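PDB 3W57: C2 domain protein from Scophthalmus maximus, which binds calcium ions through the loops at one end of its C2 beta-sandwich and may have wide-pore channel activity. Local coordinates for residues Gly44-Phe49 / Leu86-Glu91; Cys102-Lys107 / Leu123-Thr128. One frame throughout, in Å; residues are numbered along the deposited sequence.

How the interactions relate
Strand 44-50 follows the first calcium-binding loop, and interaction 1 pairs it with strand 83-90, closing a loop of 36 residues that contains strands 53-57 and 73-78. The chain then passes through the calcium-binding loop that carries Asp92 and Asp97 into strand 97-105, whose end meets strand 122-130 in interaction 2, closing a shorter loop of 15 residues around strand 109-116. The two closures follow one another without nesting or crossing. Interaction 1 lies within one four-stranded sheet; interaction 2 joins that sheet to the other. They touch where Leu86 probably hydrogen-bonds through its N to Cys102 O and packs against Leu123 and Tyr125.

Interaction 1 (Gly44-Phe49 / Leu86-Glu91); sequences GYVKVF and LEVHDE. With CA (calcium ion), chain C; CA (calcium ion), chain D.
Glu87 OE1 receives two bonds that tie it to its surroundings: His89 NE2 donates to it at 2.9 Å, and so does a water. The oxygen of this water lies 2.7 Å from Glu87 OE1 and also accepts from the lysine at position 47. OE1 lies almost in the plane of the imidazole, whose NE2 approaches on the anti side of that oxygen, 26° out of the carboxylate plane. OE2 forms a salt bridge with Arg85. On the same side of the sheet, Lys47, extended beyond CG, runs across the histidine at about a right angle, laying CE over one ring face, 3.5 Å from His89 NE2. Next along, His89 CB sits over one face of the Tyr45 ring, 3.4 Å from Tyr45 CZ, as a CH-pi contact. Tyr45 CG stands between its backbone N and carbonyl carbon (chi1 68°), which swings the phenol back over the neighbouring strand; its hydroxyl goes on to Asp96. The two ring planes are only 14° apart, but the rings are so offset that little of one lies over the other. Beneath these side chains the strands are antiparallel, with Tyr45-His89 and Lys47-Glu87 as hydrogen-bonded pairs; the shortest of their four bonds is Lys47 N to Glu87 O, 2.8 Å. Val46, Val48, Leu86 and Val88 occupy the opposite face, where Val48 CG1 meets Leu86 CD2 at 3.9 Å and Leu86 and Val88 reach strand 122-130. At the calcium end, Asp90 bridges two ions: OD1 and OD2 both bind one, OD2 also the other, and Glu91 O joins the first. Asp37, Asp43, Asp92 and Asp97 supply further carboxylate ligands. The pairing thus carries Asp90 into the C2 calcium site, while the bond from NE2 to Glu87 OE1 helps fix the imidazole's rotation and the nearby lysine and arginine probably help to stabilise a buried carboxylate charge.

Interaction 2 (Cys102-Lys107 / Leu123-Thr128); sequences CQRQIK and LHYMYT
The hydroxyls of Tyr125 and Tyr127, on strand 122-130, reach across the C2 beta-sandwich to Arg104 and Lys107, at and just past the end of strand 97-105 in the other sheet. The strand segments are 10.2 Å apart at closest approach and inclined at 32°, so side chains span the gap. Among the polar contacts, Arg104 NE donates to Tyr125 OH at 3.0 Å. The hydroxyl lies at the guanidinium edge, in its plane, with the phenol ring turned 43° from that plane. A bend at chi3 (53°) turns the arginine head so that NH2 also donates to a water, which is hydrogen-bonded to Tyr125 OH in turn. Tyr127 OH instead accepts from a backbone amide, Lys107 N, at 2.8 Å. Apolar contacts fill in around these bonds. Ile106 CG2 lies over one face of the Tyr127 ring, toward its rim, and the branch carbon Ile106 CB comes within 4.0 Å of Tyr127 CE1; Leu24 and His111 also touch this tyrosine. At the other end of the contact, Cys102, joined by a disulfide to Cys115 of the opposing sheet, directs its sulfur inward, where SG meets Leu123 CD2 at 3.7 Å.

Interaction 1 (Gly44-Phe49 / Leu86-Glu91)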
ATOM      1  N   GLY A  44      -6.695   6.922   6.255  1.00  5.16           N
ATOM      2  CA  GLY A  44      -5.954   5.810   5.682  1.00  4.96           C
ATOM      3  C   GLY A  44      -4.444   5.868   5.817  1.00  6.28           C
ATOM      4  O   GLY A  44      -3.838   6.945   5.828  1.00  4.73           O
ATOM      5  N   TYR A  45      -3.841   4.689   5.898  1.00  5.31           N
ATOM      6  CA  TYR A  45      -2.389   4.531   5.755  1.00  4.98           C
ATOM      7  C   TYR A  45      -2.126   3.172   5.122  1.00  6.02           C
ATOM      8  O   TYR A  45      -3.020   2.317   5.097  1.00  6.73           O
ATOM      9  CB  TYR A  45      -1.642   4.693   7.090  1.00  4.89           C
ATOM     10  CG  TYR A  45      -1.873   3.622   8.135  1.00  7.05           C
ATOM     11  CD1 TYR A  45      -0.987   2.563   8.279  1.00  8.21           C
ATOM     12  CD2 TYR A  45      -2.983   3.676   8.986  1.00  5.07           C
ATOM     13  CE1 TYR A  45      -1.197   1.582   9.263  1.00  9.80           C
ATOM     14  CE2 TYR A  45      -3.202   2.703   9.960  1.00  6.32           C
ATOM     15  CZ  TYR A  45      -2.304   1.661  10.091  1.00 11.51           C
ATOM     16  OH  TYR A  45      -2.496   0.692  11.069  1.00  9.86           O
ATOM     17  N   VAL A  46      -0.928   2.986   4.573  1.00  5.82           N
ATOM     18  CA  VAL A  46      -0.606   1.739   3.894  1.00  4.69           C
ATOM     19  C   VAL A  46       0.599   1.094   4.561  1.00  6.74           C
ATOM     20  O   VAL A  46       1.597   1.762   4.826  1.00  6.79           O
ATOM     21  CB  VAL A  46      -0.279   1.977   2.404  1.00  4.92           C
ATOM     22  CG1 VAL A  46       0.009   0.653   1.708  1.00  6.67           C
ATOM     23  CG2 VAL A  46      -1.427   2.713   1.709  1.00  6.21           C
ATOM     24  N   LYS A  47       0.503  -0.202   4.846  1.00  5.69           N
ATOM     25  CA  LYS A  47       1.662  -0.969   5.326  1.00  6.00           C
ATOM     26  C   LYS A  47       2.187  -1.782   4.156  1.00  7.59           C
ATOM     27  O   LYS A  47       1.401  -2.295   3.360  1.00  9.43           O
ATOM     28  CB  LYS A  47       1.276  -1.934   6.447  1.00  9.98           C
ATOM     29  CG  LYS A  47       0.668  -1.321   7.695  1.00 11.96           C
ATOM     30  CD  LYS A  47       0.565  -2.424   8.771  1.00 15.35           C
ATOM     31  CE  LYS A  47      -0.245  -1.991   9.976  1.00 16.60           C
ATOM     32  NZ  LYS A  47      -0.331  -3.112  10.972  1.00 22.62           N
ATOM     33  N   VAL A  48       3.511  -1.912   4.069  1.00  7.00           N
ATOM     34  CA  VAL A  48       4.173  -2.498   2.902  1.00  7.29           C
ATOM     35  C   VAL A  48       5.083  -3.658   3.303  1.00 10.07           C
ATOM     36  O   VAL A  48       5.911  -3.510   4.203  1.00  8.87           O
ATOM     37  CB  VAL A  48       5.030  -1.451   2.169  1.00  8.87           C
ATOM     38  CG1 VAL A  48       5.683  -2.055   0.943  1.00  7.61           C
ATOM     39  CG2 VAL A  48       4.173  -0.232   1.793  1.00  8.88           C
ATOM     40  N   PHE A  49       4.908  -4.809   2.655  1.00  9.18           N
ATOM     41  CA  PHE A  49       5.781  -5.967   2.891  1.00  8.54           C
ATOM     42  C   PHE A  49       6.287  -6.510   1.566  1.00  9.91           C
ATOM     43  O   PHE A  49       5.597  -6.432   0.551  1.00  8.96           O
ATOM     44  CB  PHE A  49       5.046  -7.102   3.614  1.00  8.28           C
ATOM     45  CG  PHE A  49       4.384  -6.680   4.888  1.00 11.20           C
ATOM     46  CD1 PHE A  49       4.936  -7.012   6.110  1.00 14.60           C
ATOM     47  CD2 PHE A  49       3.194  -5.961   4.857  1.00 11.90           C
ATOM     48  CE1 PHE A  49       4.333  -6.617   7.285  1.00 19.66           C
ATOM     49  CE2 PHE A  49       2.580  -5.561   6.038  1.00 17.96           C
ATOM     50  CZ  PHE A  49       3.151  -5.893   7.251  1.00 16.34           C
ATOM     51  N   LEU A  86       0.496  -5.170   0.070  1.00  6.39           N
ATOM     52  CA  LEU A  86       0.101  -3.823   0.468  1.00  6.43           C
ATOM     53  C   LEU A  86      -1.183  -3.891   1.270  1.00  9.41           C
ATOM     54  O   LEU A  86      -2.172  -4.432   0.805  1.00  7.88           O
ATOM     55  CB  LEU A  86      -0.131  -2.951  -0.765  1.00  6.32           C
ATOM     56  CG  LEU A  86       1.043  -2.887  -1.749  1.00  8.38           C
ATOM     57  CD1 LEU A  86       0.686  -2.021  -2.961  1.00  9.11           C
ATOM     58  CD2 LEU A  86       2.304  -2.368  -1.078  1.00  9.17           C
ATOM     59  N   GLU A  87      -1.169  -3.311   2.465  1.00  6.86           N
ATOM     60  CA  GLU A  87      -2.330  -3.342   3.353  1.00  6.64           C
ATOM     61  C   GLU A  87      -2.833  -1.918   3.567  1.00  7.19           C
ATOM     62  O   GLU A  87      -2.085  -1.058   4.023  1.00  8.31           O
ATOM     63  CB  GLU A  87      -1.951  -3.940   4.711  1.00  8.13           C
ATOM     64  CG  GLU A  87      -1.442  -5.379   4.656  1.00 11.13           C
ATOM     65  CD  GLU A  87      -1.112  -5.919   6.042  1.00 11.08           C
ATOM     66  OE1 GLU A  87      -1.158  -5.122   7.006  1.00 10.05           O
ATOM     67  OE2 GLU A  87      -0.821  -7.135   6.161  1.00 12.61           O
ATOM     68  N   VAL A  88      -4.093  -1.668   3.238  1.00  5.88           N
ATOM     69  CA  VAL A  88      -4.671  -0.354   3.483  1.00  6.77           C
ATOM     70  C   VAL A  88      -5.494  -0.393   4.758  1.00  6.77           C
ATOM     71  O   VAL A  88      -6.478  -1.142   4.850  1.00  6.39           O
ATOM     72  CB  VAL A  88      -5.558   0.099   2.315  1.00  5.43           C
ATOM     73  CG1 VAL A  88      -6.120   1.492   2.572  1.00  5.45           C
ATOM     74  CG2 VAL A  88      -4.752   0.068   1.031  1.00  5.02           C
ATOM     75  N   HIS A  89      -5.079   0.396   5.751  1.00  6.65           N
ATOM     76  CA  HIS A  89      -5.746   0.410   7.051  1.00  6.33           C
ATOM     77  C   HIS A  89      -6.355   1.773   7.314  1.00  5.01           C
ATOM     78  O   HIS A  89      -5.878   2.778   6.793  1.00  7.15           O
ATOM     79  CB  HIS A  89      -4.752   0.160   8.190  1.00  7.61           C
ATOM     80  CG  HIS A  89      -4.083  -1.182   8.162  1.00  6.43           C
ATOM     81  ND1 HIS A  89      -4.376  -2.170   9.077  1.00  9.21           N
ATOM     82  CD2 HIS A  89      -3.107  -1.680   7.363  1.00  8.50           C
ATOM     83  CE1 HIS A  89      -3.616  -3.227   8.835  1.00  9.02           C
ATOM     84  NE2 HIS A  89      -2.842  -2.958   7.795  1.00  8.19           N
ATOM     85  N   ASP A  90      -7.392   1.793   8.146  1.00  6.06           N
ATOM     86  CA  ASP A  90      -7.902   3.031   8.736  1.00  6.03           C
ATOM     87  C   ASP A  90      -7.358   3.159  10.156  1.00  7.70           C
ATOM     88  O   ASP A  90      -7.548   2.247  10.969  1.00  7.04           O
ATOM     89  CB  ASP A  90      -9.422   2.992   8.805  1.00  5.90           C
ATOM     90  CG  ASP A  90      -9.991   4.113   9.651  1.00  8.73           C
ATOM     91  OD1 ASP A  90      -9.675   5.287   9.387  1.00  5.78           O
ATOM     92  OD2 ASP A  90     -10.709   3.826  10.635  1.00  9.16           O
ATOM     93  N   GLU A  91      -6.703   4.279  10.467  1.00  5.47           N
ATOM     94  CA  GLU A  91      -6.283   4.519  11.841  1.00  6.23           C
ATOM     95  C   GLU A  91      -7.478   4.889  12.717  1.00  8.09           C
ATOM     96  O   GLU A  91      -8.276   5.754  12.353  1.00  8.97           O
ATOM     97  CB  GLU A  91      -5.241   5.643  11.911  1.00  8.47           C
ATOM     98  CG  GLU A  91      -4.652   5.810  13.302  1.00 10.83           C
ATOM     99  CD  GLU A  91      -3.844   7.086  13.467  1.00 11.45           C
ATOM    100  OE1 GLU A  91      -2.632   6.985  13.757  1.00 16.44           O
ATOM    101  OE2 GLU A  91      -4.421   8.185  13.333  1.00 12.98           O
TER
HETATM  102 CA    CA C 201     -10.457   6.226  11.601  1.00  6.29          CA
HETATM  103 CA    CA D 202     -12.693   2.487  11.449  1.00  8.32          CA
HETATM  104  O   HOH W   1      -0.893  -5.762   9.632  1.00 18.26           O
HETATM  105  O   HOH W   2     -10.646   7.992  13.474  1.00 11.26           O
HETATM  106  O   HOH W   3     -12.559   1.639   9.115  1.00  9.30           O
HETATM  107  O   HOH W   4     -15.000   1.723  10.792  1.00 11.52           O
HETATM  108  O   HOH W   5     -14.236   2.264  13.535  1.00 12.28           O

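Interaction 2 (Cys102-Lys107 / Leu123-Thr128)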
ATOM      1  N   CYS A 102      -3.604  -6.015  -1.066  1.00 12.43           N
ATOM      2  CA  CYS A 102      -3.235  -6.258  -2.452  1.00 13.73           C
ATOM      3  C   CYS A 102      -1.922  -7.025  -2.465  1.00 14.49           C
ATOM      4  O   CYS A 102      -0.960  -6.608  -1.841  1.00 12.22           O
ATOM      5  CB  CYS A 102      -3.080  -4.927  -3.169  1.00 14.23           C
ATOM      6  SG  CYS A 102      -4.539  -3.869  -2.970  1.00 24.35           S
ATOM      7  N   GLN A 103      -1.889  -8.147  -3.176  1.00 14.90           N
ATOM      8  CA  GLN A 103      -0.698  -8.987  -3.211  1.00 14.21           C
ATOM      9  C   GLN A 103      -0.360  -9.352  -4.641  1.00 14.42           C
ATOM     10  O   GLN A 103      -1.248  -9.658  -5.441  1.00 16.31           O
ATOM     11  CB  GLN A 103      -0.943 -10.282  -2.432  1.00 18.34           C
ATOM     12  CG  GLN A 103      -0.887 -10.146  -0.933  1.00 22.38           C
ATOM     13  CD  GLN A 103      -0.443 -11.436  -0.258  1.00 27.22           C
ATOM     14  OE1 GLN A 103       0.278 -11.414   0.747  1.00 23.26           O
ATOM     15  NE2 GLN A 103      -0.868 -12.570  -0.814  1.00 26.20           N
ATOM     16  N   ARG A 104       0.920  -9.345  -4.967  1.00 12.44           N
ATOM     17  CA  ARG A 104       1.344  -9.912  -6.238  1.00 14.22           C
ATOM     18  C   ARG A 104       2.832 -10.225  -6.243  1.00 11.28           C
ATOM     19  O   ARG A 104       3.602  -9.681  -5.446  1.00 12.65           O
ATOM     20  CB  ARG A 104       1.022  -8.973  -7.396  1.00 15.26           C
ATOM     21  CG  ARG A 104       1.845  -7.703  -7.384  1.00 13.61           C
ATOM     22  CD  ARG A 104       1.639  -6.904  -8.670  1.00 10.88           C
ATOM     23  NE  ARG A 104       0.221  -6.659  -8.934  1.00 12.87           N
ATOM     24  CZ  ARG A 104      -0.474  -7.266  -9.890  1.00 15.34           C
ATOM     25  NH1 ARG A 104       0.123  -8.147 -10.680  1.00 16.05           N
ATOM     26  NH2 ARG A 104      -1.763  -6.996 -10.059  1.00 17.62           N
ATOM     27  N   GLN A 105       3.226 -11.107  -7.154  1.00 16.55           N
ATOM     28  CA  GLN A 105       4.637 -11.421  -7.341  1.00 12.44           C
ATOM     29  C   GLN A 105       5.344 -10.324  -8.142  1.00 13.65           C
ATOM     30  O   GLN A 105       4.864  -9.887  -9.191  1.00 14.27           O
ATOM     31  CB  GLN A 105       4.794 -12.776  -8.042  1.00 15.20           C
ATOM     32  CG  GLN A 105       4.454 -13.952  -7.146  1.00 21.03           C
ATOM     33  CD  GLN A 105       4.665 -15.284  -7.840  1.00 30.79           C
ATOM     34  OE1 GLN A 105       4.214 -15.484  -8.966  1.00 32.70           O
ATOM     35  NE2 GLN A 105       5.368 -16.194  -7.176  1.00 27.11           N
ATOM     36  N   ILE A 106       6.491  -9.873  -7.649  1.00 12.17           N
ATOM     37  CA  ILE A 106       7.183  -8.788  -8.318  1.00 11.49           C
ATOM     38  C   ILE A 106       7.985  -9.257  -9.525  1.00 11.78           C
ATOM     39  O   ILE A 106       8.585 -10.332  -9.512  1.00 12.35           O
ATOM     40  CB  ILE A 106       8.100  -8.018  -7.363  1.00 11.14           C
ATOM     41  CG1 ILE A 106       9.128  -8.949  -6.735  1.00 11.34           C
ATOM     42  CG2 ILE A 106       7.278  -7.324  -6.280  1.00 11.90           C
ATOM     43  CD1 ILE A 106      10.094  -8.230  -5.789  1.00 12.92           C
ATOM     44  N   LYS A 107       7.993  -8.426 -10.560  1.00 12.79           N
ATOM     45  CA  LYS A 107       8.693  -8.720 -11.803  1.00 12.14           C
ATOM     46  C   LYS A 107       9.690  -7.620 -12.113  1.00 13.89           C
ATOM     47  O   LYS A 107       9.472  -6.461 -11.780  1.00 11.80           O
ATOM     48  CB  LYS A 107       7.697  -8.843 -12.958  1.00 12.93           C
ATOM     49  CG  LYS A 107       6.520  -9.761 -12.682  1.00 14.56           C
ATOM     50  CD  LYS A 107       6.937 -11.221 -12.537  1.00 17.27           C
ATOM     51  CE  LYS A 107       5.709 -12.095 -12.345  1.00 22.16           C
ATOM     52  NZ  LYS A 107       6.037 -13.546 -12.216  1.00 26.25           N
ATOM     53  N   LEU A 123      -7.017   0.870  -4.648  1.00  6.72           N
ATOM     54  CA  LEU A 123      -5.639   1.304  -4.415  1.00  6.44           C
ATOM     55  C   LEU A 123      -4.851   1.251  -5.725  1.00  8.45           C
ATOM     56  O   LEU A 123      -4.925   0.267  -6.452  1.00  7.76           O
ATOM     57  CB  LEU A 123      -4.968   0.395  -3.379  1.00  6.89           C
ATOM     58  CG  LEU A 123      -3.438   0.540  -3.242  1.00  5.55           C
ATOM     59  CD1 LEU A 123      -3.053   1.866  -2.610  1.00  9.17           C
ATOM     60  CD2 LEU A 123      -2.830  -0.628  -2.433  1.00  7.89           C
ATOM     61  N   HIS A 124      -4.124   2.326  -6.034  1.00  7.26           N
ATOM     62  CA  HIS A 124      -3.233   2.358  -7.199  1.00  7.58           C
ATOM     63  C   HIS A 124      -1.807   2.531  -6.710  1.00  8.65           C
ATOM     64  O   HIS A 124      -1.577   3.221  -5.725  1.00  8.31           O
ATOM     65  CB  HIS A 124      -3.597   3.524  -8.113  1.00  8.29           C
ATOM     66  CG  HIS A 124      -5.007   3.479  -8.603  1.00 10.02           C
ATOM     67  ND1 HIS A 124      -5.331   3.317  -9.933  1.00 19.84           N
ATOM     68  CD2 HIS A 124      -6.181   3.569  -7.936  1.00 10.12           C
ATOM     69  CE1 HIS A 124      -6.646   3.315 -10.066  1.00 17.93           C
ATOM     70  NE2 HIS A 124      -7.185   3.465  -8.869  1.00 18.25           N
ATOM     71  N   TYR A 125      -0.861   1.878  -7.372  1.00  8.11           N
ATOM     72  CA  TYR A 125       0.543   1.978  -6.976  1.00  6.02           C
ATOM     73  C   TYR A 125       1.467   1.639  -8.134  1.00  8.86           C
ATOM     74  O   TYR A 125       1.019   1.144  -9.169  1.00  8.19           O
ATOM     75  CB  TYR A 125       0.827   1.035  -5.813  1.00  7.71           C
ATOM     76  CG  TYR A 125       0.582  -0.432  -6.111  1.00  6.99           C
ATOM     77  CD1 TYR A 125       1.636  -1.273  -6.453  1.00  9.25           C
ATOM     78  CD2 TYR A 125      -0.693  -0.987  -6.004  1.00  9.64           C
ATOM     79  CE1 TYR A 125       1.421  -2.627  -6.707  1.00  8.40           C
ATOM     80  CE2 TYR A 125      -0.907  -2.338  -6.256  1.00 11.04           C
ATOM     81  CZ  TYR A 125       0.155  -3.151  -6.600  1.00 14.18           C
ATOM     82  OH  TYR A 125      -0.069  -4.498  -6.849  1.00 15.75           O
ATOM     83  N   MET A 126       2.755   1.922  -7.955  1.00  7.25           N
ATOM     84  CA  MET A 126       3.776   1.558  -8.931  1.00  7.97           C
ATOM     85  C   MET A 126       4.938   0.952  -8.182  1.00  9.10           C
ATOM     86  O   MET A 126       5.169   1.272  -7.030  1.00  8.98           O
ATOM     87  CB  MET A 126       4.327   2.790  -9.662  1.00 12.40           C
ATOM     88  CG  MET A 126       3.342   3.565 -10.447  1.00 19.48           C
ATOM     89  SD  MET A 126       4.252   4.910 -11.219  1.00 18.48           S
ATOM     90  CE  MET A 126       5.425   4.041 -12.228  1.00 15.18           C
ATOM     91  N   TYR A 127       5.687   0.094  -8.854  1.00  8.24           N
ATOM     92  CA  TYR A 127       6.963  -0.342  -8.309  1.00  9.35           C
ATOM     93  C   TYR A 127       7.985  -0.515  -9.418  1.00 11.65           C
ATOM     94  O   TYR A 127       7.641  -0.690 -10.597  1.00  9.97           O
ATOM     95  CB  TYR A 127       6.820  -1.621  -7.476  1.00  8.94           C
ATOM     96  CG  TYR A 127       6.620  -2.878  -8.280  1.00  8.25           C
ATOM     97  CD1 TYR A 127       7.711  -3.589  -8.764  1.00  9.87           C
ATOM     98  CD2 TYR A 127       5.346  -3.351  -8.567  1.00  9.49           C
ATOM     99  CE1 TYR A 127       7.538  -4.747  -9.505  1.00 10.45           C
ATOM    100  CE2 TYR A 127       5.165  -4.499  -9.310  1.00  7.48           C
ATOM    101  CZ  TYR A 127       6.261  -5.190  -9.783  1.00 10.28           C
ATOM    102  OH  TYR A 127       6.068  -6.342 -10.522  1.00 11.74           O
ATOM    103  N   THR A 128       9.248  -0.432  -9.027  1.00 11.06           N
ATOM    104  CA  THR A 128      10.345  -0.687  -9.939  1.00 11.57           C
ATOM    105  C   THR A 128      11.221  -1.733  -9.277  1.00 10.88           C
ATOM    106  O   THR A 128      11.645  -1.543  -8.137  1.00 11.99           O
ATOM    107  CB  THR A 128      11.168   0.579 -10.204  1.00 11.25           C
ATOM    108  OG1 THR A 128      10.371   1.534 -10.926  1.00 13.46           O
ATOM    109  CG2 THR A 128      12.399   0.220 -11.035  1.00 14.19           C
TER
HETATM  110  O   HOH W   6      -2.562  -5.394  -7.424  1.00 13.22           O